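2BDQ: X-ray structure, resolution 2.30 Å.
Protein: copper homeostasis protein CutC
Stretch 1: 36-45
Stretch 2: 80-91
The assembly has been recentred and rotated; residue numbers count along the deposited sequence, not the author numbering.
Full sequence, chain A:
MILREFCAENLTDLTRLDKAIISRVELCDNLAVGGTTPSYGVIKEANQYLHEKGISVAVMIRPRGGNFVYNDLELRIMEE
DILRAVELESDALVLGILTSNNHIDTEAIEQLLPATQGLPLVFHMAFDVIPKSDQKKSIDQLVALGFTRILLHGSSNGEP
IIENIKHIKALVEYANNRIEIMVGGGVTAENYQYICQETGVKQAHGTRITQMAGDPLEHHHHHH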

# COMPACT_ATOMS: atom_id res chain seq x y z
N THR A 36 1.74 -5.09 -2.52
CA THR A 36 2.93 -4.25 -2.54
C THR A 36 3.50 -4.18 -1.14
O THR A 36 2.95 -4.75 -0.19
N THR A 37 4.62 -3.48 -1.01
CA THR A 37 5.26 -3.33 0.28
C THR A 37 4.37 -2.47 1.17
O THR A 37 3.97 -1.38 0.77
N PRO A 38 4.03 -2.97 2.37
CA PRO A 38 3.18 -2.25 3.32
C PRO A 38 3.95 -1.09 3.97
O PRO A 38 5.17 -1.01 3.86
N SER A 39 3.23 -0.20 4.65
CA SER A 39 3.86 0.94 5.30
C SER A 39 4.80 0.48 6.42
O SER A 39 4.72 -0.66 6.89
N TYR A 40 5.69 1.38 6.85
CA TYR A 40 6.63 1.06 7.92
C TYR A 40 5.88 0.69 9.20
O TYR A 40 6.21 -0.28 9.86
N GLY A 41 4.87 1.48 9.53
CA GLY A 41 4.09 1.22 10.73
C GLY A 41 3.45 -0.16 10.72
O GLY A 41 3.42 -0.85 11.74
N VAL A 42 2.91 -0.56 9.57
CA VAL A 42 2.27 -1.86 9.45
C VAL A 42 3.28 -2.99 9.65
O VAL A 42 2.99 -3.97 10.34
N ILE A 43 4.47 -2.85 9.07
CA ILE A 43 5.50 -3.89 9.20
C ILE A 43 5.95 -4.05 10.66
O ILE A 43 6.01 -5.16 11.19
N LYS A 44 6.24 -2.93 11.31
CA LYS A 44 6.69 -2.96 12.70
C LYS A 44 5.65 -3.56 13.64
O LYS A 44 5.96 -4.47 14.43
N GLU A 45 4.42 -3.07 13.56
CA GLU A 45 3.36 -3.57 14.43
C GLU A 45 2.90 -4.98 14.09
O GLU A 45 2.62 -5.77 14.99
N GLU A 80 15.72 0.04 -0.12
CA GLU A 80 15.38 0.78 1.09
C GLU A 80 14.33 0.02 1.91
O GLU A 80 14.46 -0.11 3.12
N ASP A 81 13.31 -0.49 1.24
CA ASP A 81 12.27 -1.21 1.96
C ASP A 81 12.79 -2.51 2.57
O ASP A 81 12.28 -2.96 3.60
N ILE A 82 13.83 -3.08 1.96
CA ILE A 82 14.43 -4.30 2.48
C ILE A 82 15.18 -4.00 3.76
O ILE A 82 15.09 -4.75 4.72
N LEU A 83 15.92 -2.89 3.78
CA LEU A 83 16.68 -2.51 4.97
C LEU A 83 15.75 -2.31 6.17
O LEU A 83 16.06 -2.75 7.27
N ARG A 84 14.62 -1.65 5.94
CA ARG A 84 13.65 -1.43 6.99
C ARG A 84 13.02 -2.76 7.42
O ARG A 84 12.89 -3.03 8.61
N ALA A 85 12.65 -3.60 6.46
CA ALA A 85 12.04 -4.88 6.78
C ALA A 85 12.94 -5.71 7.70
O ALA A 85 12.46 -6.34 8.65
N VAL A 86 14.24 -5.72 7.43
CA VAL A 86 15.15 -6.48 8.27
C VAL A 86 15.34 -5.84 9.64
O VAL A 86 15.35 -6.54 10.65
N GLU A 87 15.47 -4.52 9.70
CA GLU A 87 15.66 -3.88 11.00
C GLU A 87 14.41 -4.04 11.87
O GLU A 87 14.49 -3.92 13.08
N LEU A 88 13.27 -4.32 11.24
CA LEU A 88 12.02 -4.52 11.95
C LEU A 88 11.78 -5.99 12.30
O LEU A 88 10.68 -6.39 12.66
N GLU A 89 12.84 -6.79 12.15
CA GLU A 89 12.83 -8.21 12.47
C GLU A 89 11.90 -9.10 11.64
O GLU A 89 11.34 -10.07 12.17
N SER A 90 11.75 -8.80 10.36
CA SER A 90 10.91 -9.62 9.50
C SER A 90 11.60 -10.98 9.35
O SER A 90 12.83 -11.08 9.39
N ASP A 91 10.80 -12.03 9.19
CA ASP A 91 11.33 -13.38 9.06
C ASP A 91 11.71 -13.77 7.64
O ASP A 91 12.57 -14.63 7.43

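Along stretch 2, Asp81 and Arg84 on the helix, then Leu88 just past its end, point toward stretch 1, with Glu87 and Ser90 adding contacts from the side. Glu80 lies out of reach of stretch 1, yet it matters indirectly: its OE2 accepts from Arg84 NH2 at 2.7 Å, a salt bridge that helps hold the arginine in place.

Asp81 is the first to point toward stretch 1. With chi1 at -79° (m), its carboxylate carbon CG lies 3.7 Å from Thr37 CG2. The pair is also joined by a water, which lies 2.5 Å from Thr37 OG1 and donates to Asp81 OD2 at 2.7 Å. Threonine suits this place because, in its m rotamer, it offers a methyl for packing and a hydroxyl for the water. Ile82 turns away, and Leu83 is out of reach.

Arg84 directs its CB toward stretch 1, with chi1 off the usual wells at -95°. Its aliphatic part does the packing: CG lies 3.4 Å from Tyr40 CE1, at the edge of the ring. Its guanidinium meanwhile serves its own helix, bridging Glu80 as described and Glu87 through NH1 to OE2 at 2.8 Å; a weak bond of 3.3 Å also runs from NE to Glu87 OE1. Ala85 points sideways and its small methyl stays back, with Ala85 CB 5.0 Å from Ile43 CD1.

Glu87, p at chi1 and extended at chi2, leaves its backbone sideways, but its end comes nearer. There OE1 accepts a hydrogen bond from Tyr40 OH at 3.0 Å, the one direct hydrogen bond between the stretches. A tyrosine suits this role: its t rotamer carries the hydroxyl across to the carboxylate while leaving the ring free for packing.

Leu88, the first residue after the helix to leave helical phi/psi, points toward stretch 1 and has the largest area covered there. In its m, t rotamer, CD1 sits over one face of the Tyr40 ring, 3.8 Å from the ring centroid in a CH-pi contact, and also packs 3.5 Å from Ile43 CG2. CD2 lies 3.7 Å from Lys44 CB, so the lysine contributes its aliphatic base while its end leads away. Branched leucine can thus touch three neighbours at once. Ile43, m and t, points its CB toward stretch 2. Ser90, m at chi1, points sideways; its OG lies 3.9 Å from Ile43 CG2, and a serine is small enough to sit beside that methyl.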

# COMPACT_ATOMS: atom_id res chain seq x y z
CB THR A 36 2.63 -2.81 -3.00
OG1 THR A 36 1.71 -2.20 -2.09
CG2 THR A 36 2.04 -2.80 -4.41
CB THR A 37 6.61 -2.64 0.14
OG1 THR A 37 7.43 -3.37 -0.77
CG2 THR A 37 7.30 -2.55 1.50
CB PRO A 38 2.78 -3.33 4.33
CG PRO A 38 3.98 -4.24 4.33
CD PRO A 38 4.35 -4.33 2.86
CB SER A 39 2.80 1.88 5.87
OG SER A 39 2.21 1.34 7.05
CB TYR A 40 7.54 2.26 8.19
CG TYR A 40 8.65 2.01 9.20
CD1 TYR A 40 9.92 1.62 8.78
CD2 TYR A 40 8.44 2.23 10.55
CE1 TYR A 40 10.96 1.45 9.70
CE2 TYR A 40 9.47 2.07 11.48
CZ TYR A 40 10.73 1.69 11.05
OH TYR A 40 11.75 1.56 11.95
CB VAL A 42 1.58 -2.02 8.07
CG1 VAL A 42 1.29 -3.49 7.79
CG2 VAL A 42 0.28 -1.25 8.05
CB ILE A 43 6.74 -3.55 8.32
CG1 ILE A 43 6.34 -3.58 6.84
CG2 ILE A 43 7.85 -4.57 8.56
CD1 ILE A 43 7.45 -3.13 5.89
CB LYS A 44 7.02 -1.54 13.16
CG LYS A 44 7.33 -1.38 14.65
CD LYS A 44 7.61 0.09 14.96
CE LYS A 44 7.76 0.35 16.45
NZ LYS A 44 8.90 -0.41 17.03
CB GLU A 45 2.17 -2.61 14.40
CG GLU A 45 2.52 -1.21 14.92
CD GLU A 45 3.18 -1.24 16.29
OE1 GLU A 45 2.67 -1.94 17.19
OE2 GLU A 45 4.22 -0.56 16.47
CB GLU A 80 14.83 2.17 0.72
CG GLU A 80 14.60 3.10 1.92
CD GLU A 80 15.86 3.36 2.72
OE1 GLU A 80 16.93 3.56 2.11
OE2 GLU A 80 15.78 3.39 3.97
CB ASP A 81 11.06 -1.47 1.05
CG ASP A 81 10.17 -0.23 0.93
OD1 ASP A 81 9.94 0.42 1.98
OD2 ASP A 81 9.70 0.08 -0.19
CB ILE A 82 15.38 -4.93 1.45
CG1 ILE A 82 14.54 -5.62 0.37
CG2 ILE A 82 16.33 -5.93 2.13
CD1 ILE A 82 15.34 -6.12 -0.80
CB LEU A 83 17.45 -1.21 4.70
CG LEU A 83 18.92 -1.19 4.30
CD1 LEU A 83 19.43 -2.55 3.84
CD2 LEU A 83 19.07 -0.14 3.21
CB ARG A 84 12.57 -0.45 6.51
CG ARG A 84 12.80 1.03 6.87
CD ARG A 84 14.15 1.59 6.44
NE ARG A 84 15.22 1.17 7.34
CZ ARG A 84 16.51 1.45 7.16
NH1 ARG A 84 17.40 1.02 8.04
NH2 ARG A 84 16.91 2.15 6.11
CB ALA A 85 11.73 -5.67 5.52
CB VAL A 86 16.53 -6.67 7.59
CG1 VAL A 86 17.06 -5.34 7.10
CG2 VAL A 86 17.52 -7.29 8.56
CB GLU A 87 16.00 -2.39 10.84
CG GLU A 87 14.81 -1.49 10.52
CD GLU A 87 15.17 -0.01 10.52
OE1 GLU A 87 14.23 0.82 10.49
OE2 GLU A 87 16.37 0.33 10.53
CB LEU A 88 10.85 -3.97 11.12
CG LEU A 88 10.81 -2.44 11.03
CD1 LEU A 88 9.70 -1.98 10.10
CD2 LEU A 88 10.61 -1.86 12.43
CB GLU A 89 12.52 -8.40 13.96
CG GLU A 89 13.51 -7.72 14.90
CD GLU A 89 13.08 -7.80 16.36
OE1 GLU A 89 13.01 -8.93 16.90
OE2 GLU A 89 12.81 -6.74 16.96
CB SER A 90 10.72 -8.97 8.14
OG SER A 90 10.07 -7.71 8.27
CB ASP A 91 10.32 -14.37 9.60
CG ASP A 91 10.05 -14.16 11.08
OD1 ASP A 91 10.97 -14.45 11.88
OD2 ASP A 91 8.95 -13.69 11.42
O HOH W 1 8.78 -1.69 -1.99